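Local coordinates for protein glucose-6-phosphate 1-dehydrogenase (Mycobacterium avium, PDB 4LGV) that probably catalyses the NADP-linked oxidation of glucose 6-phosphate to 6-phosphogluconolactone, the entry step of the pentose phosphate pathway, at residues Val111-Tyr117 with Ile144-Leu148; Leu42-Thr47 with Tyr132-Met136; Ile72-Leu78 with Ala101-Tyr106. All coordinates share one frame; numbering follows the deposited sequence.

Contact 1 (Val111-Tyr117 with Ile144-Leu148); sequences VTDTGLY and IVENL
Asn147 lays its CB over one face of the Tyr117 ring, 3.4 Å from the centroid and 13° off the ring normal, a CH-pi contact. Its amide plane lies only 14° from that of the ring, so CG follows the ring surface towards CE1 and CD1. At the amide's two ends, OD1 sits 3.6 Å from Thr114 CG2, while ND2 donates to Pro143 O just before its own segment. Leu116 CD2 lies over the opposite face of the ring, and Leu148 CD2 meets the edge near CD2 of Tyr117, 3.8 Å away. This is helix-to-helix packing within the Rossmann-like NAD-binding domain: helices 114-123 and 141-150 lie on the same side of the parallel sheet, and Val111, Tyr117 and Ile144 all touch Phe36 on strand 32-36. With chi1 at -62°, Tyr117 CG stands beside its backbone N and anti to the carbonyl carbon, which turns the ring towards Asn147 and lets OH donate to Val111 O over 2.6 Å, in the carbonyl plane and on a lone pair. That bond holds the ring against the loop before its helix. Ile144 CG1 packs beside the same hydroxyl and reaches Val111 CB at 3.9 Å.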
loop_
_atom_site.group_PDB
_atom_site.type_symbol
_atom_site.label_atom_id
_atom_site.label_comp_id
_atom_site.label_asym_id
_atom_site.label_seq_id
_atom_site.Cartn_x
_atom_site.Cartn_y
_atom_site.Cartn_z
ATOM N N VAL A 111 39.245 13.649 -44.608
ATOM C CA VAL A 111 38.479 12.530 -44.039
ATOM C C VAL A 111 37.555 11.856 -45.019
ATOM O O VAL A 111 37.079 10.775 -44.737
ATOM C CB VAL A 111 37.655 12.959 -42.797
ATOM C CG1 VAL A 111 38.588 13.318 -41.659
ATOM C CG2 VAL A 111 36.743 14.127 -43.110
ATOM N N THR A 112 37.307 12.476 -46.170
ATOM C CA THR A 112 36.553 11.810 -47.241
ATOM C C THR A 112 37.457 11.028 -48.191
ATOM O O THR A 112 36.955 10.376 -49.073
ATOM C CB THR A 112 35.700 12.819 -48.086
ATOM O OG1 THR A 112 36.530 13.805 -48.704
ATOM C CG2 THR A 112 34.687 13.520 -47.193
ATOM N N ASP A 113 38.780 11.101 -48.028
ATOM C CA ASP A 113 39.721 10.409 -48.943
ATOM C C ASP A 113 40.281 9.110 -48.343
ATOM O O ASP A 113 40.806 9.105 -47.210
ATOM C CB ASP A 113 40.903 11.322 -49.323
ATOM C CG ASP A 113 40.525 12.448 -50.355
ATOM O OD1 ASP A 113 39.556 12.283 -51.163
ATOM O OD2 ASP A 113 41.220 13.529 -50.367
ATOM N N THR A 114 40.255 8.038 -49.121
ATOM C CA THR A 114 40.785 6.758 -48.666
ATOM C C THR A 114 42.262 6.767 -48.250
ATOM O O THR A 114 42.663 5.976 -47.406
ATOM C CB THR A 114 40.538 5.618 -49.687
ATOM O OG1 THR A 114 41.128 5.956 -50.929
ATOM C CG2 THR A 114 39.034 5.370 -49.916
ATOM N N GLY A 115 43.080 7.610 -48.865
ATOM C CA GLY A 115 44.508 7.701 -48.510
ATOM C C GLY A 115 44.780 7.979 -47.033
ATOM O O GLY A 115 45.721 7.460 -46.445
ATOM N N LEU A 116 43.946 8.812 -46.418
ATOM C CA LEU A 116 44.112 9.123 -45.015
ATOM C C LEU A 116 44.019 7.839 -44.179
ATOM O O LEU A 116 44.790 7.637 -43.246
ATOM C CB LEU A 116 43.051 10.122 -44.591
ATOM C CG LEU A 116 43.085 10.570 -43.098
ATOM C CD1 LEU A 116 42.708 12.028 -42.948
ATOM C CD2 LEU A 116 42.070 9.779 -42.308
ATOM N N TYR A 117 43.091 6.961 -44.554
ATOM C CA TYR A 117 42.794 5.750 -43.811
ATOM C C TYR A 117 43.846 4.668 -44.012
ATOM O O TYR A 117 44.108 3.876 -43.112
ATOM C CB TYR A 117 41.369 5.298 -44.140
ATOM C CG TYR A 117 40.364 6.346 -43.727
ATOM C CD1 TYR A 117 40.042 7.401 -44.573
ATOM C CD2 TYR A 117 39.777 6.326 -42.469
ATOM C CE1 TYR A 117 39.161 8.387 -44.191
ATOM C CE2 TYR A 117 38.874 7.309 -42.083
ATOM C CZ TYR A 117 38.570 8.334 -42.951
ATOM O OH TYR A 117 37.703 9.363 -42.611
ATOM N N ILE A 144 33.319 9.127 -42.279
ATOM C CA ILE A 144 34.484 8.662 -41.542
ATOM C C ILE A 144 34.338 7.182 -41.168
ATOM O O ILE A 144 35.245 6.366 -41.351
ATOM C CB ILE A 144 34.685 9.501 -40.261
ATOM C CG1 ILE A 144 35.139 10.903 -40.624
ATOM C CG2 ILE A 144 35.722 8.844 -39.355
ATOM C CD1 ILE A 144 35.066 11.906 -39.500
ATOM N N VAL A 145 33.194 6.839 -40.607
ATOM C CA VAL A 145 32.945 5.466 -40.139
ATOM C C VAL A 145 32.902 4.485 -41.327
ATOM O O VAL A 145 33.435 3.370 -41.274
ATOM C CB VAL A 145 31.635 5.426 -39.347
ATOM C CG1 VAL A 145 31.160 4.000 -39.162
ATOM C CG2 VAL A 145 31.829 6.058 -37.983
ATOM N N GLU A 146 32.298 4.920 -42.414
ATOM C CA GLU A 146 32.283 4.114 -43.656
ATOM C C GLU A 146 33.687 3.918 -44.193
ATOM O O GLU A 146 34.022 2.847 -44.664
ATOM C CB GLU A 146 31.379 4.757 -44.696
ATOM C CG GLU A 146 29.913 4.460 -44.392
ATOM C CD GLU A 146 28.923 5.405 -45.053
ATOM O OE1 GLU A 146 29.336 6.325 -45.780
ATOM O OE2 GLU A 146 27.711 5.229 -44.796
ATOM N N ASN A 147 34.526 4.940 -44.084
ATOM C CA ASN A 147 35.924 4.821 -44.489
ATOM C C ASN A 147 36.751 3.964 -43.554
ATOM O O ASN A 147 37.648 3.237 -43.998
ATOM C CB ASN A 147 36.571 6.201 -44.628
ATOM C CG ASN A 147 36.463 6.757 -46.054
ATOM O OD1 ASN A 147 37.112 6.259 -46.966
ATOM N ND2 ASN A 147 35.564 7.708 -46.258
ATOM N N LEU A 148 36.449 4.026 -42.258
ATOM C CA LEU A 148 37.123 3.144 -41.306
ATOM C C LEU A 148 36.775 1.689 -41.624
ATOM O O LEU A 148 37.670 0.825 -41.640
ATOM C CB LEU A 148 36.752 3.468 -39.878
ATOM C CG LEU A 148 37.299 4.804 -39.414
ATOM C CD1 LEU A 148 36.628 5.209 -38.116
ATOM C CD2 LEU A 148 38.792 4.720 -39.223
#

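Contact 2 (Leu42-Thr47 with Tyr132-Met136); sequences LARKMT and YYLEM
Thr47 reaches the carboxylate of Glu135 with its hydroxyl: OG1 donates to Glu135 OE1 over 2.6 Å, meeting it on the syn side and 23° out of the carboxylate plane. The threonine torsion (chi1 -47°) sets OG1 beside its own backbone N and anti to the carbonyl carbon. CG2 then stands anti to the backbone N, 3.8 Å from Glu135 OE2. Glu135 is less relaxed near its backbone. Its chi1 of 26° falls away from a staggered value, but beyond CG the chain runs straight out and delivers the carboxylate to the helix. There OE2 rests 3.4 Å from Ala43 CB, and OE1 lies 3.7 Å from Leu42 CG. The helix 41-56 follows the first strand of the NAD-binding domain, as in a Rossmann-like beta-alpha unit, and Glu135 stands just past the end of strand 130-134, which pairs with strand 32-36. Within the helix a wider pi-type turn at 43-47 lets Leu42 O accept from both Met46 N and Thr47 N, which arrive from opposite faces of its plane. Tyr133, two residues before Glu135, also points at the helix. Its ring presents an edge to Thr47 OG1, with CE2 4.1 Å away, and Leu42 CD2 packs at 3.7 Å from Tyr133 OH. That phenol is hydrogen-bonded to Glu162 and to Tyr416, and Tyr416 OH also bonds Thr47 OG1, so the buried Thr47 and Tyr133 are tied to helix 413-424 in the C-terminal part of the chain.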
loop_
_atom_site.group_PDB
_atom_site.type_symbol
_atom_site.label_atom_id
_atom_site.label_comp_id
_atom_site.label_asym_id
_atom_site.label_seq_id
_atom_site.Cartn_x
_atom_site.Cartn_y
_atom_site.Cartn_z
ATOM N N LEU A 42 36.013 22.348 -30.157
ATOM C CA LEU A 42 35.800 21.540 -28.966
ATOM C C LEU A 42 37.139 21.029 -28.403
ATOM O O LEU A 42 37.351 21.031 -27.173
ATOM C CB LEU A 42 34.823 20.394 -29.223
ATOM C CG LEU A 42 34.432 19.615 -27.947
ATOM C CD1 LEU A 42 33.778 20.522 -26.895
ATOM C CD2 LEU A 42 33.508 18.433 -28.327
ATOM N N ALA A 43 38.055 20.641 -29.289
ATOM C CA ALA A 43 39.394 20.237 -28.841
ATOM C C ALA A 43 40.081 21.375 -28.089
ATOM O O ALA A 43 40.726 21.166 -27.050
ATOM C CB ALA A 43 40.237 19.788 -30.015
ATOM N N ARG A 44 39.925 22.588 -28.617
ATOM C CA ARG A 44 40.523 23.735 -28.009
ATOM C C ARG A 44 39.861 24.110 -26.685
ATOM O O ARG A 44 40.563 24.430 -25.707
ATOM C CB ARG A 44 40.457 24.898 -28.953
ATOM C CG ARG A 44 41.174 26.132 -28.484
ATOM C CD ARG A 44 41.347 27.130 -29.627
ATOM N NE ARG A 44 40.089 27.344 -30.343
ATOM C CZ ARG A 44 39.037 28.037 -29.872
ATOM N NH1 ARG A 44 39.079 28.630 -28.672
ATOM N NH2 ARG A 44 37.931 28.147 -30.615
ATOM N N LYS A 45 38.525 24.067 -26.627
ATOM C CA LYS A 45 37.802 24.514 -25.427
ATOM C C LYS A 45 37.927 23.442 -24.328
ATOM O O LYS A 45 38.220 23.791 -23.192
ATOM C CB LYS A 45 36.334 24.921 -25.705
ATOM N N MET A 46 37.798 22.159 -24.699
ATOM C CA MET A 46 37.639 21.077 -23.761
ATOM C C MET A 46 38.641 19.930 -23.907
ATOM O O MET A 46 39.179 19.458 -22.897
ATOM C CB MET A 46 36.204 20.464 -23.872
ATOM C CG MET A 46 35.016 21.381 -23.550
ATOM S SD MET A 46 34.856 22.013 -21.847
ATOM C CE MET A 46 35.633 20.783 -20.848
ATOM N N THR A 47 38.827 19.386 -25.105
ATOM C CA THR A 47 39.476 18.054 -25.185
ATOM C C THR A 47 40.919 18.045 -24.707
ATOM O O THR A 47 41.325 17.192 -23.917
ATOM C CB THR A 47 39.406 17.453 -26.592
ATOM O OG1 THR A 47 38.073 17.582 -27.097
ATOM C CG2 THR A 47 39.817 16.034 -26.573
ATOM N N TYR A 132 37.703 5.518 -31.501
ATOM C CA TYR A 132 37.690 6.656 -32.431
ATOM C C TYR A 132 36.744 7.705 -31.922
ATOM O O TYR A 132 35.567 7.442 -31.770
ATOM C CB TYR A 132 37.201 6.236 -33.818
ATOM C CG TYR A 132 38.056 5.162 -34.469
ATOM C CD1 TYR A 132 39.248 5.493 -35.077
ATOM C CD2 TYR A 132 37.670 3.840 -34.463
ATOM C CE1 TYR A 132 40.063 4.535 -35.650
ATOM C CE2 TYR A 132 38.450 2.862 -35.067
ATOM C CZ TYR A 132 39.656 3.215 -35.642
ATOM O OH TYR A 132 40.441 2.259 -36.230
ATOM N N TYR A 133 37.258 8.882 -31.613
ATOM C CA TYR A 133 36.457 9.969 -31.053
ATOM C C TYR A 133 36.294 11.062 -32.086
ATOM O O TYR A 133 37.275 11.675 -32.517
ATOM C CB TYR A 133 37.144 10.504 -29.781
ATOM C CG TYR A 133 36.478 11.700 -29.185
ATOM C CD1 TYR A 133 35.098 11.759 -29.066
ATOM C CD2 TYR A 133 37.208 12.764 -28.715
ATOM C CE1 TYR A 133 34.467 12.850 -28.516
ATOM C CE2 TYR A 133 36.587 13.858 -28.162
ATOM C CZ TYR A 133 35.212 13.885 -28.049
ATOM O OH TYR A 133 34.554 14.978 -27.508
ATOM N N LEU A 134 35.058 11.281 -32.520
ATOM C CA LEU A 134 34.804 12.178 -33.634
ATOM C C LEU A 134 34.282 13.517 -33.164
ATOM O O LEU A 134 33.097 13.657 -32.941
ATOM C CB LEU A 134 33.821 11.548 -34.625
ATOM C CG LEU A 134 34.073 10.082 -35.000
ATOM C CD1 LEU A 134 33.135 9.673 -36.132
ATOM C CD2 LEU A 134 35.489 9.777 -35.404
ATOM N N GLU A 135 35.170 14.496 -33.037
ATOM C CA GLU A 135 34.736 15.850 -32.718
ATOM C C GLU A 135 34.776 16.644 -34.014
ATOM O O GLU A 135 35.551 17.548 -34.197
ATOM C CB GLU A 135 35.545 16.531 -31.609
ATOM C CG GLU A 135 36.972 16.049 -31.425
ATOM C CD GLU A 135 37.628 16.728 -30.251
ATOM O OE1 GLU A 135 36.901 17.307 -29.396
ATOM O OE2 GLU A 135 38.861 16.729 -30.209
ATOM N N MET A 136 33.880 16.290 -34.897
ATOM C CA MET A 136 33.830 16.895 -36.217
ATOM C C MET A 136 32.391 17.209 -36.560
ATOM O O MET A 136 31.461 16.745 -35.880
ATOM C CB MET A 136 34.517 15.989 -37.237
ATOM C CG MET A 136 35.942 16.470 -37.461
ATOM S SD MET A 136 36.757 15.373 -38.571
ATOM C CE MET A 136 38.109 16.276 -39.318
#

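Contact 3 (Ile72-Leu78 with Ala101-Tyr106); sequences ITLDQLL and AGRLSY
In this Rossmann-like domain the start of helix 74-87 packs on strand 104-108, an outermost strand of the parallel sheet in this chain, through Ile72, Leu74 and Leu77 against Leu104 and Tyr106. Ile72 crosses the Tyr106 side chain at about a right angle and brings CG1 to 3.6 Å from Tyr106 CE2. Its carbonyl O lies at the ring edge, near the plane, 3.5 Å from the same CE2. One turn into the helix, Leu77 CD2 approaches the ring obliquely, 3.7 Å from Tyr106 CD1. The ring is carried to these residues by a chi1 of -178°, which swings CG opposite the backbone N, and its hydroxyl is held by Asp70 O. The helix lies over the outermost strand: the axis of residues 74-78 runs at 122° to that of strand 104-106, 8.4 Å away at closest approach. A capping box starts it, with Thr73 OG1 at the N-cap accepting from Gln76 N at 3.1 Å and Thr73 N donating back to Gln76 OE1 at 2.8 Å. Farther along, Leu78 and Leu104 slide past each other in opposite directions, their CD2 atoms 3.8 Å apart. Leu78 CD2 also meets Ala101 CB, at 3.7 Å, and so bridges helix 94-103 and the strand that follows it. Leu74 packs its two methyls against the backbone around Leu104 O and Ser105 CA.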
loop_
_atom_site.group_PDB
_atom_site.type_symbol
_atom_site.label_atom_id
_atom_site.label_comp_id
_atom_site.label_asym_id
_atom_site.label_seq_id
_atom_site.Cartn_x
_atom_site.Cartn_y
_atom_site.Cartn_z
ATOM N N ILE A 72 49.850 20.904 -40.739
ATOM C CA ILE A 72 50.764 21.377 -39.713
ATOM C C ILE A 72 51.581 20.208 -39.239
ATOM O O ILE A 72 51.265 19.060 -39.534
ATOM C CB ILE A 72 50.018 21.980 -38.519
ATOM C CG1 ILE A 72 49.092 20.950 -37.892
ATOM C CG2 ILE A 72 49.244 23.213 -38.976
ATOM C CD1 ILE A 72 48.442 21.399 -36.606
ATOM N N THR A 73 52.646 20.494 -38.523
ATOM C CA THR A 73 53.497 19.453 -37.952
ATOM C C THR A 73 52.985 19.093 -36.550
ATOM O O THR A 73 52.176 19.794 -35.960
ATOM C CB THR A 73 54.926 19.973 -37.785
ATOM O OG1 THR A 73 54.909 21.051 -36.849
ATOM C CG2 THR A 73 55.523 20.476 -39.141
ATOM N N LEU A 74 53.517 18.015 -36.007
ATOM C CA LEU A 74 53.289 17.642 -34.624
ATOM C C LEU A 74 53.673 18.768 -33.640
ATOM O O LEU A 74 52.935 19.066 -32.721
ATOM C CB LEU A 74 54.042 16.322 -34.285
ATOM C CG LEU A 74 53.854 15.857 -32.814
ATOM C CD1 LEU A 74 52.382 15.722 -32.452
ATOM C CD2 LEU A 74 54.610 14.544 -32.563
ATOM N N ASP A 75 54.824 19.400 -33.844
ATOM C CA ASP A 75 55.214 20.525 -32.977
ATOM C C ASP A 75 54.199 21.640 -32.968
ATOM O O ASP A 75 53.897 22.209 -31.940
ATOM C CB ASP A 75 56.585 21.093 -33.395
ATOM C CG ASP A 75 57.753 20.160 -33.020
ATOM O OD1 ASP A 75 57.554 19.221 -32.201
ATOM O OD2 ASP A 75 58.860 20.367 -33.564
ATOM N N GLN A 76 53.677 21.975 -34.136
ATOM C CA GLN A 76 52.648 23.020 -34.208
ATOM C C GLN A 76 51.369 22.612 -33.470
ATOM O O GLN A 76 50.735 23.410 -32.780
ATOM C CB GLN A 76 52.348 23.362 -35.645
ATOM C CG GLN A 76 53.450 24.167 -36.306
ATOM C CD GLN A 76 53.303 24.271 -37.837
ATOM O OE1 GLN A 76 53.022 23.288 -38.531
ATOM N NE2 GLN A 76 53.491 25.464 -38.354
ATOM N N LEU A 77 51.036 21.339 -33.558
ATOM C CA LEU A 77 49.923 20.832 -32.793
ATOM C C LEU A 77 50.152 20.942 -31.288
ATOM O O LEU A 77 49.266 21.323 -30.551
ATOM C CB LEU A 77 49.611 19.387 -33.191
ATOM C CG LEU A 77 48.453 18.755 -32.441
ATOM C CD1 LEU A 77 47.170 19.463 -32.796
ATOM C CD2 LEU A 77 48.352 17.283 -32.729
ATOM N N LEU A 78 51.349 20.613 -30.844
ATOM C CA LEU A 78 51.709 20.726 -29.434
ATOM C C LEU A 78 51.616 22.144 -28.907
ATOM O O LEU A 78 51.138 22.353 -27.775
ATOM C CB LEU A 78 53.092 20.166 -29.179
ATOM C CG LEU A 78 53.178 18.652 -29.426
ATOM C CD1 LEU A 78 54.611 18.201 -29.177
ATOM C CD2 LEU A 78 52.235 17.830 -28.553
ATOM N N ALA A 101 52.464 15.030 -24.424
ATOM C CA ALA A 101 53.076 15.192 -25.748
ATOM C C ALA A 101 53.745 13.920 -26.206
ATOM O O ALA A 101 53.636 13.536 -27.363
ATOM C CB ALA A 101 54.075 16.316 -25.716
ATOM N N GLY A 102 54.388 13.230 -25.275
ATOM C CA GLY A 102 55.007 11.931 -25.557
ATOM C C GLY A 102 54.090 10.852 -26.087
ATOM O O GLY A 102 54.562 9.939 -26.773
ATOM N N ARG A 103 52.787 10.948 -25.776
ATOM C CA ARG A 103 51.786 9.987 -26.252
ATOM C C ARG A 103 51.160 10.387 -27.594
ATOM O O ARG A 103 50.500 9.572 -28.242
ATOM C CB ARG A 103 50.628 9.915 -25.273
ATOM C CG ARG A 103 51.024 9.480 -23.911
ATOM C CD ARG A 103 49.801 9.354 -22.986
ATOM N NE ARG A 103 50.274 9.360 -21.619
ATOM C CZ ARG A 103 50.932 8.362 -21.026
ATOM N NH1 ARG A 103 51.167 7.202 -21.654
ATOM N NH2 ARG A 103 51.339 8.522 -19.752
ATOM N N LEU A 104 51.331 11.644 -27.975
ATOM C CA LEU A 104 50.574 12.222 -29.076
ATOM C C LEU A 104 51.291 12.114 -30.412
ATOM O O LEU A 104 52.470 12.362 -30.491
ATOM C CB LEU A 104 50.323 13.678 -28.771
ATOM C CG LEU A 104 49.180 14.393 -29.493
ATOM C CD1 LEU A 104 47.837 13.690 -29.345
ATOM C CD2 LEU A 104 49.079 15.805 -28.909
ATOM N N SER A 105 50.573 11.684 -31.455
ATOM C CA SER A 105 51.033 11.829 -32.840
ATOM C C SER A 105 49.961 12.544 -33.632
ATOM O O SER A 105 48.833 12.704 -33.166
ATOM C CB SER A 105 51.408 10.466 -33.476
ATOM O OG SER A 105 50.328 9.559 -33.411
ATOM N N TYR A 106 50.299 12.969 -34.843
ATOM C CA TYR A 106 49.388 13.732 -35.689
ATOM C C TYR A 106 49.403 13.257 -37.113
ATOM O O TYR A 106 50.455 12.944 -37.708
ATOM C CB TYR A 106 49.736 15.203 -35.676
ATOM C CG TYR A 106 48.792 16.072 -36.516
ATOM C CD1 TYR A 106 47.463 16.214 -36.167
ATOM C CD2 TYR A 106 49.238 16.731 -37.666
ATOM C CE1 TYR A 106 46.604 16.995 -36.905
ATOM C CE2 TYR A 106 48.371 17.512 -38.431
ATOM C CZ TYR A 106 47.047 17.669 -38.031
ATOM O OH TYR A 106 46.146 18.416 -38.793
#

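From the N terminus the chain lays down strand 32-36 and enters helix 41-56, where contact 2 begins. Strand 64-68 and helix 74-87 follow, and contact 3 closes a short loop when the chain returns through helix 94-103 into strand 104-108, nested inside the longer loop of contact 2. Contact 1 opens next, at 111-117, before contact 2 joins helix 41-56 to the end of strand 130-134; it closes only at 144-148, joining helices 114-123 and 141-150, so contacts 1 and 2 cross. They also touch, with Leu148 on Tyr132 and Ile144 on Leu134 and Met136. Contact 3 stays apart, its nearest atoms about 7 Å from contact 2, yet both reach the same parallel sheet.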